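Local coordinates for papillomavirus transcription factor E2 (PDB 1QQH), which regulates transcription of the viral genes through its N-terminal activation domain and probably also, as in other papillomaviruses, supports replication of the viral DNA, at residues A[42-47]-A[70-75]; A[51-56]-A[63-68]; A[86-91]-A[122-127]. The protein carries 1 engineered substitution. All blocks are in the same frame, centred on the assembly; numbering follows the deposited sequence.

Contact 1: residues A[42-47]-A[70-75]; sequences THCFKK and DSVYYM
Phe45 and Tyr73 exchange both backbone hydrogen bonds of an antiparallel pair: Tyr73 N gives to Phe45 O at 2.7 Å, and Phe45 N gives to Tyr73 O at 2.9 Å. Two residues further, Lys47 and Ser71 bond in the same way, with Ser71 N to Lys47 O at 3.0 Å. Opposite Lys47 the second strand spends two residues, Asp70 and Ser71, a classic beta bulge at the bend in the chain. Between the bonded pairs, Lys46 CA brings a C-H to Ser71 O at 3.1 Å. Water 1 donates to His43 O and accepts from Met75 N, carrying the ladder one step on. Phe45 and Tyr73 share one face and meet at CB to CB, 3.9 Å. Lys47 crosses the tyrosine, its CE 3.2 Å from Tyr73 OH; a bend at chi3 (-73°) sets CE there. Lys47 NZ forms a salt bridge with Glu25 and a hydrogen bond to Asp26 O, and Tyr73 OH also bonds to Glu25. Cys44 SG lies against Tyr74 CB (3.8 Å) and near Val72 CG1. Lys46 NZ, bonded chiefly to Thr39 O, sits among the carbonyls of Pro41, Leu36 and Cys44, which must share its hydrogens. This is the far end of the antiparallel hairpin of strands 45-56 and 63-75: helix 3-19 covers the Phe45 ring through Leu10, Ala13, Leu14 and Leu17, strand 81-89 pairs beyond 71-75, and Tyr95 of strand 92-97 backs Cys44 and Val72.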
loop_
_atom_site.group_PDB
_atom_site.type_symbol
_atom_site.label_atom_id
_atom_site.label_comp_id
_atom_site.label_asym_id
_atom_site.label_seq_id
_atom_site.Cartn_x
_atom_site.Cartn_y
_atom_site.Cartn_z
ATOM N N THR A 42 4.281 8.944 -15.067
ATOM C CA THR A 42 5.134 8.766 -13.902
ATOM C C THR A 42 4.882 9.822 -12.847
ATOM O O THR A 42 4.252 10.847 -13.123
ATOM C CB THR A 42 6.606 8.808 -14.291
ATOM O OG1 THR A 42 6.915 10.097 -14.837
ATOM C CG2 THR A 42 6.903 7.732 -15.320
ATOM N N HIS A 43 5.371 9.562 -11.635
ATOM C CA HIS A 43 5.200 10.480 -10.514
ATOM C C HIS A 43 3.733 10.639 -10.156
ATOM O O HIS A 43 3.357 11.595 -9.482
ATOM C CB HIS A 43 5.788 11.855 -10.848
ATOM C CG HIS A 43 7.280 11.859 -10.966
ATOM N ND1 HIS A 43 7.985 12.944 -11.447
ATOM C CD2 HIS A 43 8.202 10.920 -10.648
ATOM C CE1 HIS A 43 9.277 12.671 -11.421
ATOM N NE2 HIS A 43 9.436 11.449 -10.941
ATOM N N CYS A 44 2.905 9.711 -10.617
ATOM C CA CYS A 44 1.475 9.740 -10.329
ATOM C C CYS A 44 1.009 8.369 -9.867
ATOM O O CYS A 44 1.694 7.371 -10.068
ATOM C CB CYS A 44 0.670 10.076 -11.582
ATOM S SG CYS A 44 0.892 11.702 -12.278
ATOM N N PHE A 45 -0.152 8.326 -9.233
ATOM C CA PHE A 45 -0.730 7.051 -8.849
ATOM C C PHE A 45 -1.911 6.943 -9.804
ATOM O O PHE A 45 -2.437 7.952 -10.270
ATOM C CB PHE A 45 -1.191 7.043 -7.379
ATOM C CG PHE A 45 -0.050 6.995 -6.391
ATOM C CD1 PHE A 45 0.307 8.121 -5.649
ATOM C CD2 PHE A 45 0.713 5.843 -6.257
ATOM C CE1 PHE A 45 1.415 8.095 -4.794
ATOM C CE2 PHE A 45 1.815 5.810 -5.408
ATOM C CZ PHE A 45 2.167 6.939 -4.678
ATOM N N LYS A 46 -2.302 5.731 -10.141
ATOM C CA LYS A 46 -3.419 5.568 -11.047
ATOM C C LYS A 46 -4.132 4.252 -10.802
ATOM O O LYS A 46 -3.521 3.260 -10.416
ATOM C CB LYS A 46 -2.942 5.661 -12.504
ATOM C CG LYS A 46 -1.682 4.868 -12.841
ATOM C CD LYS A 46 -0.428 5.679 -12.595
ATOM C CE LYS A 46 0.796 4.977 -13.147
ATOM N NZ LYS A 46 2.046 5.726 -12.829
ATOM N N LYS A 47 -5.436 4.262 -11.018
ATOM C CA LYS A 47 -6.251 3.092 -10.811
ATOM C C LYS A 47 -7.304 3.037 -11.894
ATOM O O LYS A 47 -7.610 4.048 -12.526
ATOM C CB LYS A 47 -6.932 3.157 -9.438
ATOM C CG LYS A 47 -5.957 3.193 -8.277
ATOM C CD LYS A 47 -6.671 3.089 -6.933
ATOM C CE LYS A 47 -7.411 4.364 -6.578
ATOM N NZ LYS A 47 -7.949 4.287 -5.191
ATOM N N ASP A 70 -8.652 5.197 -15.278
ATOM C CA ASP A 70 -9.906 5.848 -14.881
ATOM C C ASP A 70 -9.617 7.001 -13.933
ATOM O O ASP A 70 -10.269 8.039 -13.987
ATOM C CB ASP A 70 -10.854 4.868 -14.185
ATOM C CG ASP A 70 -11.599 3.969 -15.161
ATOM O OD1 ASP A 70 -11.672 4.300 -16.361
ATOM O OD2 ASP A 70 -12.132 2.931 -14.718
ATOM N N SER A 71 -8.626 6.819 -13.068
ATOM C CA SER A 71 -8.278 7.850 -12.111
ATOM C C SER A 71 -6.786 8.079 -12.040
ATOM O O SER A 71 -6.023 7.150 -11.831
ATOM C CB SER A 71 -8.798 7.467 -10.724
ATOM O OG SER A 71 -10.199 7.259 -10.757
ATOM N N VAL A 72 -6.379 9.329 -12.214
ATOM C CA VAL A 72 -4.975 9.696 -12.150
ATOM C C VAL A 72 -4.775 10.615 -10.957
ATOM O O VAL A 72 -5.499 11.607 -10.796
ATOM C CB VAL A 72 -4.533 10.429 -13.426
ATOM C CG1 VAL A 72 -3.102 10.941 -13.262
ATOM C CG2 VAL A 72 -4.636 9.490 -14.622
ATOM N N TYR A 73 -3.805 10.274 -10.117
ATOM C CA TYR A 73 -3.501 11.058 -8.928
ATOM C C TYR A 73 -2.157 11.740 -9.098
ATOM O O TYR A 73 -1.111 11.090 -9.125
ATOM C CB TYR A 73 -3.473 10.168 -7.678
ATOM C CG TYR A 73 -4.760 9.414 -7.426
ATOM C CD1 TYR A 73 -5.207 8.448 -8.319
ATOM C CD2 TYR A 73 -5.548 9.688 -6.308
ATOM C CE1 TYR A 73 -6.408 7.767 -8.111
ATOM C CE2 TYR A 73 -6.750 9.019 -6.090
ATOM C CZ TYR A 73 -7.176 8.060 -6.994
ATOM O OH TYR A 73 -8.365 7.398 -6.803
ATOM N N TYR A 74 -2.193 13.061 -9.223
ATOM C CA TYR A 74 -0.976 13.833 -9.382
ATOM C C TYR A 74 -0.862 14.783 -8.207
ATOM O O TYR A 74 -1.842 15.041 -7.507
ATOM C CB TYR A 74 -1.016 14.611 -10.699
ATOM C CG TYR A 74 -2.102 15.659 -10.773
ATOM C CD1 TYR A 74 -1.846 16.977 -10.398
ATOM C CD2 TYR A 74 -3.381 15.340 -11.243
ATOM C CE1 TYR A 74 -2.828 17.960 -10.493
ATOM C CE2 TYR A 74 -4.380 16.319 -11.342
ATOM C CZ TYR A 74 -4.093 17.629 -10.969
ATOM O OH TYR A 74 -5.049 18.616 -11.088
ATOM N N MET A 75 0.339 15.296 -7.984
ATOM C CA MET A 75 0.564 16.220 -6.888
ATOM C C MET A 75 0.833 17.630 -7.428
ATOM O O MET A 75 1.653 17.816 -8.327
ATOM C CB MET A 75 1.743 15.734 -6.042
ATOM C CG MET A 75 2.016 16.582 -4.809
ATOM S SD MET A 75 3.470 16.010 -3.879
ATOM C CE MET A 75 2.686 15.295 -2.414
HETATM O O HOH W 1 2.234 14.069 -9.980
#

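Contact 2: residues A[51-56]-A[63-68]; sequences TVQVYF and CMTYVA
Cys63 lays its sulfur over one face of the Tyr55 ring, SG 4.0 Å from the centroid and 21° off the normal, displaced toward the CE2-CZ rim. This sulfur-aromatic contact depends on SG standing anti to the backbone N of Cys63 (chi1 170°). Gln53, Thr51 and Thr65 share that face of the hairpin, and Thr51 CG2 crosses Thr65 CG2 at 3.5 Å, so methyls rather than hydroxyls meet. The opposite face is aromatic and aliphatic. Phe56 turns its ring edge to Met64, CE1 reaching Met64 CB at 3.4 Å, and its tip to the tip of Tyr66, with CZ 3.7 Å from Tyr66 OH. Val54 serves both rings: CG1 sits above the Phe56 plane near the rim, while CG2 touches Tyr66 CE1 at 3.6 Å. Further along, Val52 CG2 packs on Ala68 CB, also 3.6 Å away. Behind the side chains, strands 51-56 and 63-68 run antiparallel at 149°, and the angle reflects the twist of the ribbon. Val52 and Tyr66 bond reciprocally, with Val52 N to Tyr66 O at 2.7 Å. Val54 and Met64 do likewise, but Met64 N to Val54 O is the more bent bond, toward the hairpin loop. Alpha C-H groups of Thr51, Gln53, Cys63 and Thr65 point at carbonyls between these rungs. The other edge of strand 45-56 pairs with 120-124 through backbone bonds of Gln53 and Tyr55, and His123 there meets the Tyr55 ring. Phe107 of helix 107-111 touches Val54 and the Tyr66 ring, Trp120 backs Val54 and Phe56, and strand 81-89 lies against Val52 and Ala68.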
loop_
_atom_site.group_PDB
_atom_site.type_symbol
_atom_site.label_atom_id
_atom_site.label_comp_id
_atom_site.label_asym_id
_atom_site.label_seq_id
_atom_site.Cartn_x
_atom_site.Cartn_y
_atom_site.Cartn_z
ATOM N N THR A 51 -8.388 -0.287 -21.471
ATOM C CA THR A 51 -7.709 -0.547 -22.730
ATOM C C THR A 51 -8.072 0.379 -23.878
ATOM O O THR A 51 -9.243 0.493 -24.254
ATOM C CB THR A 51 -7.988 -1.991 -23.201
ATOM O OG1 THR A 51 -7.395 -2.906 -22.284
ATOM C CG2 THR A 51 -7.410 -2.238 -24.588
ATOM N N VAL A 52 -7.058 1.026 -24.441
ATOM C CA VAL A 52 -7.249 1.895 -25.592
ATOM C C VAL A 52 -6.547 1.216 -26.766
ATOM O O VAL A 52 -5.366 0.873 -26.676
ATOM C CB VAL A 52 -6.624 3.283 -25.382
ATOM C CG1 VAL A 52 -6.625 4.063 -26.696
ATOM C CG2 VAL A 52 -7.408 4.042 -24.334
ATOM N N GLN A 53 -7.276 1.004 -27.857
ATOM C CA GLN A 53 -6.695 0.365 -29.033
ATOM C C GLN A 53 -6.417 1.382 -30.119
ATOM O O GLN A 53 -7.259 2.227 -30.419
ATOM C CB GLN A 53 -7.639 -0.679 -29.606
ATOM C CG GLN A 53 -8.036 -1.773 -28.669
ATOM C CD GLN A 53 -9.071 -2.663 -29.312
ATOM O OE1 GLN A 53 -10.182 -2.214 -29.633
ATOM N NE2 GLN A 53 -8.717 -3.933 -29.524
ATOM N N VAL A 54 -5.233 1.294 -30.710
ATOM C CA VAL A 54 -4.856 2.195 -31.781
ATOM C C VAL A 54 -4.470 1.377 -33.000
ATOM O O VAL A 54 -3.657 0.458 -32.911
ATOM C CB VAL A 54 -3.660 3.076 -31.389
ATOM C CG1 VAL A 54 -3.241 3.934 -32.572
ATOM C CG2 VAL A 54 -4.034 3.959 -30.209
ATOM N N TYR A 55 -5.074 1.706 -34.134
ATOM C CA TYR A 55 -4.786 1.018 -35.385
ATOM C C TYR A 55 -4.012 1.981 -36.280
ATOM O O TYR A 55 -4.521 3.039 -36.645
ATOM C CB TYR A 55 -6.084 0.602 -36.080
ATOM C CG TYR A 55 -6.963 -0.300 -35.249
ATOM C CD1 TYR A 55 -7.778 0.220 -34.245
ATOM C CD2 TYR A 55 -6.977 -1.673 -35.458
ATOM C CE1 TYR A 55 -8.591 -0.612 -33.473
ATOM C CE2 TYR A 55 -7.782 -2.515 -34.693
ATOM C CZ TYR A 55 -8.587 -1.978 -33.704
ATOM O OH TYR A 55 -9.390 -2.810 -32.955
ATOM N N PHE A 56 -2.781 1.613 -36.618
ATOM C CA PHE A 56 -1.948 2.455 -37.463
ATOM C C PHE A 56 -2.152 2.106 -38.922
ATOM O O PHE A 56 -2.229 0.932 -39.284
ATOM C CB PHE A 56 -0.483 2.306 -37.070
ATOM C CG PHE A 56 -0.218 2.664 -35.642
ATOM C CD1 PHE A 56 -0.072 1.675 -34.678
ATOM C CD2 PHE A 56 -0.168 4.000 -35.250
ATOM C CE1 PHE A 56 0.117 2.005 -33.344
ATOM C CE2 PHE A 56 0.020 4.344 -33.922
ATOM C CZ PHE A 56 0.163 3.341 -32.964
ATOM N N CYS A 63 -2.195 -3.636 -34.456
ATOM C CA CYS A 63 -2.965 -2.903 -33.455
ATOM C C CYS A 63 -2.287 -2.743 -32.091
ATOM O O CYS A 63 -2.171 -3.704 -31.332
ATOM C CB CYS A 63 -4.320 -3.586 -33.261
ATOM S SG CYS A 63 -5.287 -2.969 -31.855
ATOM N N MET A 64 -1.856 -1.524 -31.777
ATOM C CA MET A 64 -1.222 -1.248 -30.493
ATOM C C MET A 64 -2.249 -0.978 -29.398
ATOM O O MET A 64 -3.301 -0.384 -29.642
ATOM C CB MET A 64 -0.281 -0.047 -30.601
ATOM C CG MET A 64 1.121 -0.401 -31.071
ATOM S SD MET A 64 1.983 -1.468 -29.882
ATOM C CE MET A 64 3.125 -0.280 -29.102
ATOM N N THR A 65 -1.933 -1.422 -28.188
ATOM C CA THR A 65 -2.813 -1.225 -27.050
ATOM C C THR A 65 -2.153 -0.340 -26.007
ATOM O O THR A 65 -0.942 -0.412 -25.800
ATOM C CB THR A 65 -3.191 -2.566 -26.396
ATOM O OG1 THR A 65 -4.063 -3.293 -27.269
ATOM C CG2 THR A 65 -3.910 -2.332 -25.082
ATOM N N TYR A 66 -2.953 0.514 -25.375
ATOM C CA TYR A 66 -2.471 1.400 -24.324
ATOM C C TYR A 66 -3.460 1.408 -23.182
ATOM O O TYR A 66 -4.629 1.058 -23.353
ATOM C CB TYR A 66 -2.290 2.825 -24.822
ATOM C CG TYR A 66 -1.409 2.917 -26.024
ATOM C CD1 TYR A 66 -1.934 2.734 -27.305
ATOM C CD2 TYR A 66 -0.041 3.122 -25.892
ATOM C CE1 TYR A 66 -1.128 2.747 -28.410
ATOM C CE2 TYR A 66 0.784 3.137 -27.010
ATOM C CZ TYR A 66 0.225 2.944 -28.260
ATOM O OH TYR A 66 1.013 2.920 -29.371
ATOM N N VAL A 67 -2.992 1.820 -22.011
ATOM C CA VAL A 67 -3.855 1.853 -20.847
ATOM C C VAL A 67 -4.228 3.266 -20.458
ATOM O O VAL A 67 -3.360 4.112 -20.231
ATOM C CB VAL A 67 -3.190 1.168 -19.626
ATOM C CG1 VAL A 67 -4.101 1.286 -18.398
ATOM C CG2 VAL A 67 -2.919 -0.295 -19.934
ATOM N N ALA A 68 -5.532 3.513 -20.398
ATOM C CA ALA A 68 -6.062 4.810 -19.994
ATOM C C ALA A 68 -6.590 4.595 -18.578
ATOM O O ALA A 68 -7.514 3.812 -18.366
ATOM C CB ALA A 68 -7.191 5.223 -20.916
#

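Contact 3: residues A[86-91]-A[122-127]; sequences TCVSHR and VHFGNN
Val88 and Phe124 face each other from strands 87-89 and 122-124, whose axes run at 145° and come no nearer than 8.2 Å, a separation bridged by side chains with no hydrogen bond between the segments. Val88 divides its two methyls between two partners. CG2 sits over one face of the Phe124 ring, 4.0 Å from the centroid, in a CH-pi contact that is closest at the rim, with Val88 CG2 to Phe124 CE1 at 3.6 Å. With Phe124 CG anti to its backbone N (chi1 -168°), the ring is carried toward Val88. The second methyl, Val88 CG1, meets Val122 CG1 at 4.0 Å. Val122 then uses its other branch on the chain beyond the strand: CG2 lies 3.9 Å from His90 CA and obliquely beside the imidazole, which stacks on Trp120. The backbone of 122-127 reverses directly after Phe124 in a type II' turn ending at Asn127, with Gly125 in the positive-phi position. Phe124 N to Asn127 O (2.8 Å) and Asn127 N to Phe124 O hold this hairpin. Val52 of strand 45-56 touches Val88, Val122 and Phe124 alike, so the cluster joins strands 81-89 and 120-124, which are not paired with each other. Its chemistry is methyl on methyl and methyl on ring: the segments are held together by apolar contact, while their backbone hydrogen bonds go to other strands, such as Val88 to Met135 and His123 to Gln53.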
loop_
_atom_site.group_PDB
_atom_site.type_symbol
_atom_site.label_atom_id
_atom_site.label_comp_id
_atom_site.label_asym_id
_atom_site.label_seq_id
_atom_site.Cartn_x
_atom_site.Cartn_y
_atom_site.Cartn_z
ATOM N N THR A 86 -8.394 10.179 -17.080
ATOM C CA THR A 86 -7.480 10.143 -18.201
ATOM C C THR A 86 -8.349 10.441 -19.408
ATOM O O THR A 86 -9.464 9.932 -19.515
ATOM C CB THR A 86 -6.834 8.761 -18.388
ATOM O OG1 THR A 86 -5.698 8.647 -17.526
ATOM C CG2 THR A 86 -6.393 8.573 -19.832
ATOM N N CYS A 87 -7.856 11.284 -20.300
ATOM C CA CYS A 87 -8.602 11.613 -21.495
ATOM C C CYS A 87 -7.967 10.949 -22.696
ATOM O O CYS A 87 -6.748 10.976 -22.869
ATOM C CB CYS A 87 -8.654 13.121 -21.696
ATOM S SG CYS A 87 -9.651 13.950 -20.461
ATOM N N VAL A 88 -8.816 10.350 -23.517
ATOM C CA VAL A 88 -8.401 9.647 -24.714
ATOM C C VAL A 88 -8.819 10.415 -25.966
ATOM O O VAL A 88 -9.998 10.443 -26.311
ATOM C CB VAL A 88 -9.046 8.241 -24.763
ATOM C CG1 VAL A 88 -8.567 7.482 -25.981
ATOM C CG2 VAL A 88 -8.728 7.476 -23.484
ATOM N N SER A 89 -7.858 11.033 -26.645
ATOM C CA SER A 89 -8.154 11.766 -27.875
ATOM C C SER A 89 -7.364 11.128 -29.011
ATOM O O SER A 89 -6.586 10.209 -28.785
ATOM C CB SER A 89 -7.731 13.224 -27.751
ATOM O OG SER A 89 -6.317 13.326 -27.721
ATOM N N HIS A 90 -7.561 11.626 -30.226
ATOM C CA HIS A 90 -6.845 11.103 -31.384
ATOM C C HIS A 90 -5.366 11.467 -31.247
ATOM O O HIS A 90 -4.501 10.786 -31.785
ATOM C CB HIS A 90 -7.429 11.690 -32.673
ATOM C CG HIS A 90 -6.801 11.153 -33.923
ATOM N ND1 HIS A 90 -5.730 11.765 -34.540
ATOM C CD2 HIS A 90 -7.071 10.043 -34.651
ATOM C CE1 HIS A 90 -5.368 11.054 -35.593
ATOM N NE2 HIS A 90 -6.164 10.004 -35.683
ATOM N N ARG A 91 -5.081 12.532 -30.502
ATOM C CA ARG A 91 -3.702 12.957 -30.293
ATOM C C ARG A 91 -2.934 12.080 -29.291
ATOM O O ARG A 91 -1.713 11.945 -29.384
ATOM C CB ARG A 91 -3.657 14.416 -29.824
ATOM C CG ARG A 91 -2.264 14.841 -29.373
ATOM C CD ARG A 91 -2.169 16.308 -28.989
ATOM N NE ARG A 91 -0.915 16.563 -28.285
ATOM C CZ ARG A 91 -0.556 17.740 -27.782
ATOM N NH1 ARG A 91 -1.356 18.792 -27.904
ATOM N NH2 ARG A 91 0.602 17.861 -27.144
ATOM N N VAL A 122 -8.097 5.632 -33.403
ATOM C CA VAL A 122 -8.181 5.332 -31.976
ATOM C C VAL A 122 -9.538 4.767 -31.566
ATOM O O VAL A 122 -10.585 5.339 -31.881
ATOM C CB VAL A 122 -7.913 6.593 -31.120
ATOM C CG1 VAL A 122 -7.866 6.219 -29.659
ATOM C CG2 VAL A 122 -6.611 7.253 -31.544
ATOM N N HIS A 123 -9.512 3.642 -30.861
ATOM C CA HIS A 123 -10.730 3.009 -30.385
ATOM C C HIS A 123 -10.694 2.894 -28.867
ATOM O O HIS A 123 -9.710 2.440 -28.289
ATOM C CB HIS A 123 -10.893 1.611 -30.986
ATOM C CG HIS A 123 -11.146 1.604 -32.461
ATOM N ND1 HIS A 123 -11.609 0.491 -33.128
ATOM C CD2 HIS A 123 -10.992 2.568 -33.399
ATOM C CE1 HIS A 123 -11.731 0.770 -34.414
ATOM N NE2 HIS A 123 -11.365 2.024 -34.605
ATOM N N PHE A 124 -11.770 3.320 -28.221
ATOM C CA PHE A 124 -11.853 3.234 -26.774
ATOM C C PHE A 124 -13.127 2.477 -26.457
ATOM O O PHE A 124 -14.224 3.041 -26.491
ATOM C CB PHE A 124 -11.906 4.626 -26.144
ATOM C CG PHE A 124 -11.694 4.625 -24.653
ATOM C CD1 PHE A 124 -11.973 5.760 -23.898
ATOM C CD2 PHE A 124 -11.204 3.497 -24.003
ATOM C CE1 PHE A 124 -11.768 5.772 -22.520
ATOM C CE2 PHE A 124 -10.997 3.499 -22.622
ATOM C CZ PHE A 124 -11.280 4.638 -21.881
ATOM N N GLY A 125 -12.978 1.192 -26.154
ATOM C CA GLY A 125 -14.137 0.378 -25.858
ATOM C C GLY A 125 -14.948 0.196 -27.123
ATOM O O GLY A 125 -14.452 -0.339 -28.115
ATOM N N ASN A 126 -16.189 0.668 -27.098
ATOM C CA ASN A 126 -17.081 0.543 -28.244
ATOM C C ASN A 126 -17.188 1.858 -29.023
ATOM O O ASN A 126 -18.093 2.037 -29.840
ATOM C CB ASN A 126 -18.466 0.109 -27.753
ATOM C CG ASN A 126 -19.353 -0.408 -28.872
ATOM O OD1 ASN A 126 -20.523 -0.727 -28.651
ATOM N ND2 ASN A 126 -18.799 -0.499 -30.079
ATOM N N ASN A 127 -16.253 2.772 -28.784
ATOM C CA ASN A 127 -16.278 4.069 -29.450
ATOM C C ASN A 127 -15.013 4.383 -30.243
ATOM O O ASN A 127 -13.902 4.104 -29.792
ATOM C CB ASN A 127 -16.473 5.174 -28.411
ATOM C CG ASN A 127 -17.580 4.863 -27.421
ATOM O OD1 ASN A 127 -17.495 3.900 -26.653
ATOM N ND2 ASN A 127 -18.627 5.680 -27.432
#

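Contacts 1 and 2 are two ends of one hairpin, strands 45-56 and 63-75, with centres about 19 Å apart. Contact 1, nearer the chain centre, is the buried end, where charged and hydroxyl groups reach outside partners; contact 2 lies further out, with one more exposed face bearing Thr51 and Thr65 and one apolar face. Both depend on backbone ladders, whereas contact 3, partly buried, has no hydrogen bond between its segments and rests on side-chain packing. Contact 3 nevertheless borders both: a probable Gln53 O to His123 N hydrogen bond and Ala68 against Thr86 tie it to contact 2, about 8 Å away between centres, and Val72 against Thr86 ties it to contact 1.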